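Local coordinates for protein putative dienelactone hydrolase (Klebsiella pneumoniae subsp. pneumoniae MGH 78578, PDB 3F67) that is probably an alpha/beta-hydrolase of the dienelactone hydrolase family that cleaves carboxylic ester bonds, at residues A[205-215]-A[223-233]. Sequence-based numbering, arbitrary orientation.
Sequences VVYPEADHAFN and HEESAKDGWQR
One face of the Tyr207 ring lies over Ser226 O, 3.8 Å from the ring plane, while the carboxylate of Asp229 meets its edge with the two planes 70° apart. There Tyr207 OH donates to the anti lone pair of Asp229 OD2 over 2.6 Å. The syn lone pair of the same oxygen takes Arg233 NE, nearly in the guanidinium plane, so one carboxylate oxygen fixes both groups. Val205 CG1 lies over the rim of one face of that guanidinium, 4.1 Å above its plane. The His223 ring has Glu209 O over one face, and Glu209 CB approaches its NE2 to 3.6 Å. With CG anti to the backbone N (chi1 -169°), His223 turns ND1 back to share a hydrogen bond with Ser226 OG and to accept a weak capping bond from Ser226 N. Phe214 CD1 packs 3.6 Å from Ser226 CB, and Phe214 O receives a nearly straight bond from His223 N. Water links Ser226 OG to Glu209 N. The helical turns 224-233 run nearly antiparallel to strand residues 205-207 and also pack against the loop that carries His212, whose ND1 is hydrogen-bonded to Asp180, consistent with the Cys-His-Asp triad of dienelactone hydrolases in the alpha/beta-hydrolase fold.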
ATOM      1  N   VAL A 205      -9.877   6.590  -9.661  1.00 15.59           N
ATOM      2  CA  VAL A 205     -10.793   7.670  -9.306  1.00 16.53           C
ATOM      3  C   VAL A 205      -9.941   8.888  -9.011  1.00 15.52           C
ATOM      4  O   VAL A 205      -9.000   8.802  -8.210  1.00 16.12           O
ATOM      5  CB  VAL A 205     -11.612   7.260  -8.076  1.00 15.99           C
ATOM      6  CG1 VAL A 205     -12.451   8.484  -7.515  1.00 17.71           C
ATOM      7  CG2 VAL A 205     -12.513   6.027  -8.436  1.00 17.52           C
ATOM      8  N   VAL A 206     -10.251  10.020  -9.683  1.00 15.66           N
ATOM      9  CA  VAL A 206      -9.497  11.248  -9.492  1.00 15.83           C
ATOM     10  C   VAL A 206     -10.350  12.285  -8.752  1.00 15.80           C
ATOM     11  O   VAL A 206     -11.458  12.625  -9.205  1.00 15.63           O
ATOM     12  CB  VAL A 206      -9.067  11.840 -10.836  1.00 16.08           C
ATOM     13  CG1 VAL A 206      -8.254  13.107 -10.586  1.00 17.83           C
ATOM     14  CG2 VAL A 206      -8.220  10.811 -11.597  1.00 17.22           C
ATOM     15  N   TYR A 207      -9.863  12.732  -7.602  1.00 15.76           N
ATOM     16  CA  TYR A 207     -10.573  13.703  -6.756  1.00 16.16           C
ATOM     17  C   TYR A 207     -10.203  15.128  -7.166  1.00 16.53           C
ATOM     18  O   TYR A 207      -9.056  15.541  -6.988  1.00 17.68           O
ATOM     19  CB  TYR A 207     -10.228  13.474  -5.277  1.00 16.67           C
ATOM     20  CG  TYR A 207     -10.856  12.195  -4.774  1.00 16.35           C
ATOM     21  CD1 TYR A 207     -12.168  12.199  -4.269  1.00 16.88           C
ATOM     22  CD2 TYR A 207     -10.164  10.980  -4.852  1.00 16.89           C
ATOM     23  CE1 TYR A 207     -12.794  10.994  -3.853  1.00 16.37           C
ATOM     24  CE2 TYR A 207     -10.775   9.786  -4.440  1.00 16.37           C
ATOM     25  CZ  TYR A 207     -12.064   9.818  -3.926  1.00 14.99           C
ATOM     26  OH  TYR A 207     -12.676   8.667  -3.508  1.00 16.32           O
ATOM     27  N   PRO A 208     -11.178  15.892  -7.694  1.00 17.50           N
ATOM     28  CA  PRO A 208     -10.881  17.245  -8.211  1.00 18.89           C
ATOM     29  C   PRO A 208     -10.199  18.184  -7.210  1.00 19.89           C
ATOM     30  O   PRO A 208      -9.410  19.036  -7.612  1.00 20.52           O
ATOM     31  CB  PRO A 208     -12.263  17.820  -8.603  1.00 19.77           C
ATOM     32  CG  PRO A 208     -13.185  16.693  -8.707  1.00 19.47           C
ATOM     33  CD  PRO A 208     -12.587  15.504  -7.881  1.00 17.45           C
ATOM     34  N   GLU A 209     -10.517  18.063  -5.927  1.00 18.67           N
ATOM     35  CA  GLU A 209     -10.042  19.067  -4.982  1.00 19.70           C
ATOM     36  C   GLU A 209      -8.798  18.631  -4.211  1.00 19.47           C
ATOM     37  O   GLU A 209      -8.279  19.393  -3.402  1.00 19.45           O
ATOM     38  CB  GLU A 209     -11.164  19.389  -3.984  1.00 21.09           C
ATOM     39  CG  GLU A 209     -12.415  19.948  -4.656  1.00 23.58           C
ATOM     40  CD  GLU A 209     -12.089  21.146  -5.533  1.00 28.31           C
ATOM     41  OE1 GLU A 209     -11.241  21.984  -5.127  1.00 31.58           O
ATOM     42  OE2 GLU A 209     -12.649  21.234  -6.653  1.00 31.86           O
ATOM     43  N   ALA A 210      -8.330  17.414  -4.451  1.00 17.73           N
ATOM     44  CA  ALA A 210      -7.315  16.819  -3.580  1.00 17.88           C
ATOM     45  C   ALA A 210      -5.910  16.921  -4.140  1.00 17.80           C
ATOM     46  O   ALA A 210      -5.702  16.763  -5.332  1.00 17.85           O
ATOM     47  CB  ALA A 210      -7.642  15.327  -3.362  1.00 17.11           C
ATOM     48  N   ASP A 211      -4.946  17.093  -3.251  1.00 19.03           N
ATOM     49  CA  ASP A 211      -3.527  17.069  -3.610  1.00 19.36           C
ATOM     50  C   ASP A 211      -2.995  15.670  -3.338  1.00 20.17           C
ATOM     51  O   ASP A 211      -3.779  14.733  -3.008  1.00 19.67           O
ATOM     52  CB  ASP A 211      -2.805  18.075  -2.699  1.00 20.61           C
ATOM     53  CG  ASP A 211      -1.476  18.565  -3.253  1.00 23.54           C
ATOM     54  OD1 ASP A 211      -0.828  17.901  -4.098  1.00 21.80           O
ATOM     55  OD2 ASP A 211      -1.081  19.667  -2.796  1.00 27.60           O
ATOM     56  N   HIS A 212      -1.676  15.501  -3.466  1.00 19.09           N
ATOM     57  CA  HIS A 212      -0.997  14.291  -2.993  1.00 19.03           C
ATOM     58  C   HIS A 212      -1.249  14.120  -1.498  1.00 18.48           C
ATOM     59  O   HIS A 212      -1.446  15.107  -0.785  1.00 18.45           O
ATOM     60  CB  HIS A 212       0.533  14.414  -3.232  1.00 19.79           C
ATOM     61  CG  HIS A 212       1.261  13.101  -3.137  1.00 20.91           C
ATOM     62  ND1 HIS A 212       1.234  12.150  -4.146  1.00 21.60           N
ATOM     63  CD2 HIS A 212       2.010  12.569  -2.141  1.00 22.06           C
ATOM     64  CE1 HIS A 212       1.963  11.107  -3.785  1.00 20.14           C
ATOM     65  NE2 HIS A 212       2.434  11.330  -2.567  1.00 22.41           N
ATOM     66  N   ALA A 213      -1.291  12.867  -1.025  1.00 17.78           N
ATOM     67  CA  ALA A 213      -1.355  12.584   0.421  1.00 17.51           C
ATOM     68  C   ALA A 213      -2.619  13.174   1.070  1.00 16.76           C
ATOM     69  O   ALA A 213      -2.618  13.644   2.222  1.00 18.15           O
ATOM     70  CB  ALA A 213      -0.073  13.066   1.155  1.00 17.17           C
ATOM     71  N   PHE A 214      -3.715  13.091   0.340  1.00 16.44           N
ATOM     72  CA  PHE A 214      -4.951  13.704   0.850  1.00 14.93           C
ATOM     73  C   PHE A 214      -5.624  12.925   1.980  1.00 15.13           C
ATOM     74  O   PHE A 214      -6.541  13.424   2.620  1.00 14.17           O
ATOM     75  CB  PHE A 214      -5.937  14.020  -0.301  1.00 14.80           C
ATOM     76  CG  PHE A 214      -6.504  12.800  -0.997  1.00 13.34           C
ATOM     77  CD1 PHE A 214      -7.563  12.059  -0.408  1.00 14.45           C
ATOM     78  CD2 PHE A 214      -6.041  12.425  -2.264  1.00 15.10           C
ATOM     79  CE1 PHE A 214      -8.105  10.957  -1.089  1.00 14.76           C
ATOM     80  CE2 PHE A 214      -6.588  11.305  -2.953  1.00 13.53           C
ATOM     81  CZ  PHE A 214      -7.615  10.585  -2.356  1.00 13.43           C
ATOM     82  N   ASN A 215      -5.198  11.678   2.194  1.00 14.72           N
ATOM     83  CA  ASN A 215      -5.672  10.934   3.337  1.00 14.51           C
ATOM     84  C   ASN A 215      -4.840  11.116   4.603  1.00 15.79           C
ATOM     85  O   ASN A 215      -5.182  10.565   5.657  1.00 16.22           O
ATOM     86  CB  ASN A 215      -5.699   9.444   2.952  1.00 13.04           C
ATOM     87  CG  ASN A 215      -6.511   8.611   3.919  1.00 13.11           C
ATOM     88  OD1 ASN A 215      -7.705   8.881   4.155  1.00 14.53           O
ATOM     89  ND2 ASN A 215      -5.868   7.593   4.515  1.00 14.53           N
ATOM     90  N   HIS A 223      -7.368  16.242   2.720  1.00 15.82           N
ATOM     91  CA  HIS A 223      -8.622  16.792   2.191  1.00 15.30           C
ATOM     92  C   HIS A 223      -9.744  15.892   2.692  1.00 14.76           C
ATOM     93  O   HIS A 223      -9.971  14.799   2.151  1.00 13.54           O
ATOM     94  CB  HIS A 223      -8.638  16.856   0.663  1.00 14.74           C
ATOM     95  CG  HIS A 223      -9.793  17.650   0.126  1.00 17.95           C
ATOM     96  ND1 HIS A 223     -10.930  17.065  -0.397  1.00 18.35           N
ATOM     97  CD2 HIS A 223     -10.019  18.989   0.104  1.00 18.30           C
ATOM     98  CE1 HIS A 223     -11.789  18.014  -0.749  1.00 19.59           C
ATOM     99  NE2 HIS A 223     -11.263  19.188  -0.439  1.00 19.20           N
ATOM    100  N   GLU A 224     -10.452  16.355   3.713  1.00 14.79           N
ATOM    101  CA  GLU A 224     -11.371  15.483   4.456  1.00 15.09           C
ATOM    102  C   GLU A 224     -12.427  14.796   3.577  1.00 15.06           C
ATOM    103  O   GLU A 224     -12.657  13.590   3.696  1.00 15.42           O
ATOM    104  CB  GLU A 224     -12.065  16.292   5.565  1.00 16.69           C
ATOM    105  CG  GLU A 224     -12.922  15.415   6.483  1.00 17.92           C
ATOM    106  CD  GLU A 224     -13.654  16.245   7.559  1.00 27.72           C
ATOM    107  OE1 GLU A 224     -13.869  17.452   7.369  1.00 30.73           O
ATOM    108  OE2 GLU A 224     -14.028  15.677   8.601  1.00 32.78           O
ATOM    109  N   GLU A 225     -13.100  15.567   2.731  1.00 14.15           N
ATOM    110  CA  GLU A 225     -14.183  15.005   1.915  1.00 15.54           C
ATOM    111  C   GLU A 225     -13.663  13.897   0.979  1.00 15.01           C
ATOM    112  O   GLU A 225     -14.285  12.812   0.862  1.00 14.07           O
ATOM    113  CB  GLU A 225     -14.884  16.122   1.137  1.00 16.84           C
ATOM    114  CG  GLU A 225     -15.824  15.621   0.049  1.00 23.99           C
ATOM    115  CD  GLU A 225     -16.309  16.731  -0.878  1.00 32.46           C
ATOM    116  OE1 GLU A 225     -17.531  16.958  -0.902  1.00 35.15           O
ATOM    117  OE2 GLU A 225     -15.481  17.364  -1.599  1.00 35.84           O
ATOM    118  N   SER A 226     -12.506  14.142   0.344  1.00 14.27           N
ATOM    119  CA  SER A 226     -11.897  13.120  -0.506  1.00 13.87           C
ATOM    120  C   SER A 226     -11.379  11.931   0.274  1.00 13.63           C
ATOM    121  O   SER A 226     -11.522  10.801  -0.186  1.00 15.20           O
ATOM    122  CB  SER A 226     -10.708  13.666  -1.302  1.00 14.29           C
ATOM    123  OG  SER A 226     -11.104  14.826  -1.991  1.00 14.33           O
ATOM    124  N   ALA A 227     -10.737  12.177   1.417  1.00 14.05           N
ATOM    125  CA  ALA A 227     -10.224  11.090   2.245  1.00 13.98           C
ATOM    126  C   ALA A 227     -11.351  10.162   2.699  1.00 14.33           C
ATOM    127  O   ALA A 227     -11.205   8.947   2.617  1.00 15.06           O
ATOM    128  CB  ALA A 227      -9.491  11.638   3.439  1.00 14.82           C
ATOM    129  N   LYS A 228     -12.458  10.735   3.136  1.00 14.88           N
ATOM    130  CA  LYS A 228     -13.569   9.919   3.627  1.00 15.65           C
ATOM    131  C   LYS A 228     -14.238   9.153   2.495  1.00 15.20           C
ATOM    132  O   LYS A 228     -14.562   7.978   2.662  1.00 16.20           O
ATOM    133  CB  LYS A 228     -14.603  10.784   4.327  1.00 16.71           C
ATOM    134  CG  LYS A 228     -14.106  11.297   5.673  1.00 20.56           C
ATOM    135  CD  LYS A 228     -15.326  11.756   6.433  1.00 28.88           C
ATOM    136  CE  LYS A 228     -15.074  12.987   7.190  1.00 33.90           C
ATOM    137  NZ  LYS A 228     -14.583  12.659   8.561  1.00 38.44           N
ATOM    138  N   ASP A 229     -14.420   9.810   1.346  1.00 14.98           N
ATOM    139  CA  ASP A 229     -14.957   9.101   0.179  1.00 14.88           C
ATOM    140  C   ASP A 229     -14.024   7.967  -0.250  1.00 15.05           C
ATOM    141  O   ASP A 229     -14.471   6.852  -0.544  1.00 14.73           O
ATOM    142  CB  ASP A 229     -15.205  10.074  -0.983  1.00 14.46           C
ATOM    143  CG  ASP A 229     -15.883   9.397  -2.161  1.00 18.52           C
ATOM    144  OD1 ASP A 229     -17.118   9.284  -2.110  1.00 20.88           O
ATOM    145  OD2 ASP A 229     -15.203   8.937  -3.107  1.00 17.05           O
ATOM    146  N   GLY A 230     -12.722   8.254  -0.311  1.00 13.72           N
ATOM    147  CA  GLY A 230     -11.732   7.216  -0.714  1.00 14.14           C
ATOM    148  C   GLY A 230     -11.734   6.033   0.230  1.00 13.84           C
ATOM    149  O   GLY A 230     -11.695   4.855  -0.202  1.00 14.02           O
ATOM    150  N   TRP A 231     -11.838   6.322   1.525  1.00 13.65           N
ATOM    151  CA  TRP A 231     -11.861   5.244   2.518  1.00 14.30           C
ATOM    152  C   TRP A 231     -13.099   4.347   2.283  1.00 14.35           C
ATOM    153  O   TRP A 231     -13.000   3.116   2.327  1.00 13.21           O
ATOM    154  CB  TRP A 231     -11.917   5.829   3.929  1.00 14.74           C
ATOM    155  CG  TRP A 231     -11.581   4.817   5.014  1.00 14.58           C
ATOM    156  CD1 TRP A 231     -12.444   4.238   5.892  1.00 16.06           C
ATOM    157  CD2 TRP A 231     -10.262   4.337   5.357  1.00 16.16           C
ATOM    158  NE1 TRP A 231     -11.744   3.366   6.734  1.00 16.05           N
ATOM    159  CE2 TRP A 231     -10.415   3.425   6.435  1.00 17.54           C
ATOM    160  CE3 TRP A 231      -8.977   4.579   4.838  1.00 16.81           C
ATOM    161  CZ2 TRP A 231      -9.329   2.756   7.026  1.00 17.80           C
ATOM    162  CZ3 TRP A 231      -7.888   3.902   5.403  1.00 17.58           C
ATOM    163  CH2 TRP A 231      -8.079   3.004   6.502  1.00 17.79           C
ATOM    164  N   GLN A 232     -14.246   4.967   1.962  1.00 13.88           N
ATOM    165  CA  GLN A 232     -15.450   4.158   1.726  1.00 14.34           C
ATOM    166  C   GLN A 232     -15.315   3.383   0.416  1.00 13.51           C
ATOM    167  O   GLN A 232     -15.740   2.214   0.363  1.00 13.34           O
ATOM    168  CB  GLN A 232     -16.706   5.040   1.712  1.00 15.06           C
ATOM    169  CG  GLN A 232     -17.035   5.647   3.125  1.00 16.85           C
ATOM    170  CD  GLN A 232     -17.079   4.563   4.242  1.00 22.57           C
ATOM    171  OE1 GLN A 232     -16.391   4.666   5.298  1.00 22.93           O
ATOM    172  NE2 GLN A 232     -17.836   3.480   3.981  1.00 20.87           N
ATOM    173  N   ARG A 233     -14.676   3.982  -0.583  1.00 13.45           N
ATOM    174  CA  ARG A 233     -14.466   3.255  -1.888  1.00 12.38           C
ATOM    175  C   ARG A 233     -13.522   2.087  -1.679  1.00 13.35           C
ATOM    176  O   ARG A 233     -13.704   1.036  -2.270  1.00 12.58           O
ATOM    177  CB  ARG A 233     -13.900   4.175  -2.987  1.00 13.42           C
ATOM    178  CG  ARG A 233     -14.955   5.170  -3.565  1.00 13.25           C
ATOM    179  CD  ARG A 233     -14.346   6.027  -4.667  1.00 13.66           C
ATOM    180  NE  ARG A 233     -15.396   6.945  -5.145  1.00 15.93           N
ATOM    181  CZ  ARG A 233     -16.246   6.684  -6.132  1.00 18.17           C
ATOM    182  NH1 ARG A 233     -16.155   5.549  -6.820  1.00 18.52           N
ATOM    183  NH2 ARG A 233     -17.149   7.625  -6.483  1.00 17.37           N
TER
HETATM  184  O   HOH W   1     -12.165  16.282  -4.519  1.00 25.57           O
HETATM  185  O   HOH W   2      -9.905   8.234   5.641  1.00 20.34           O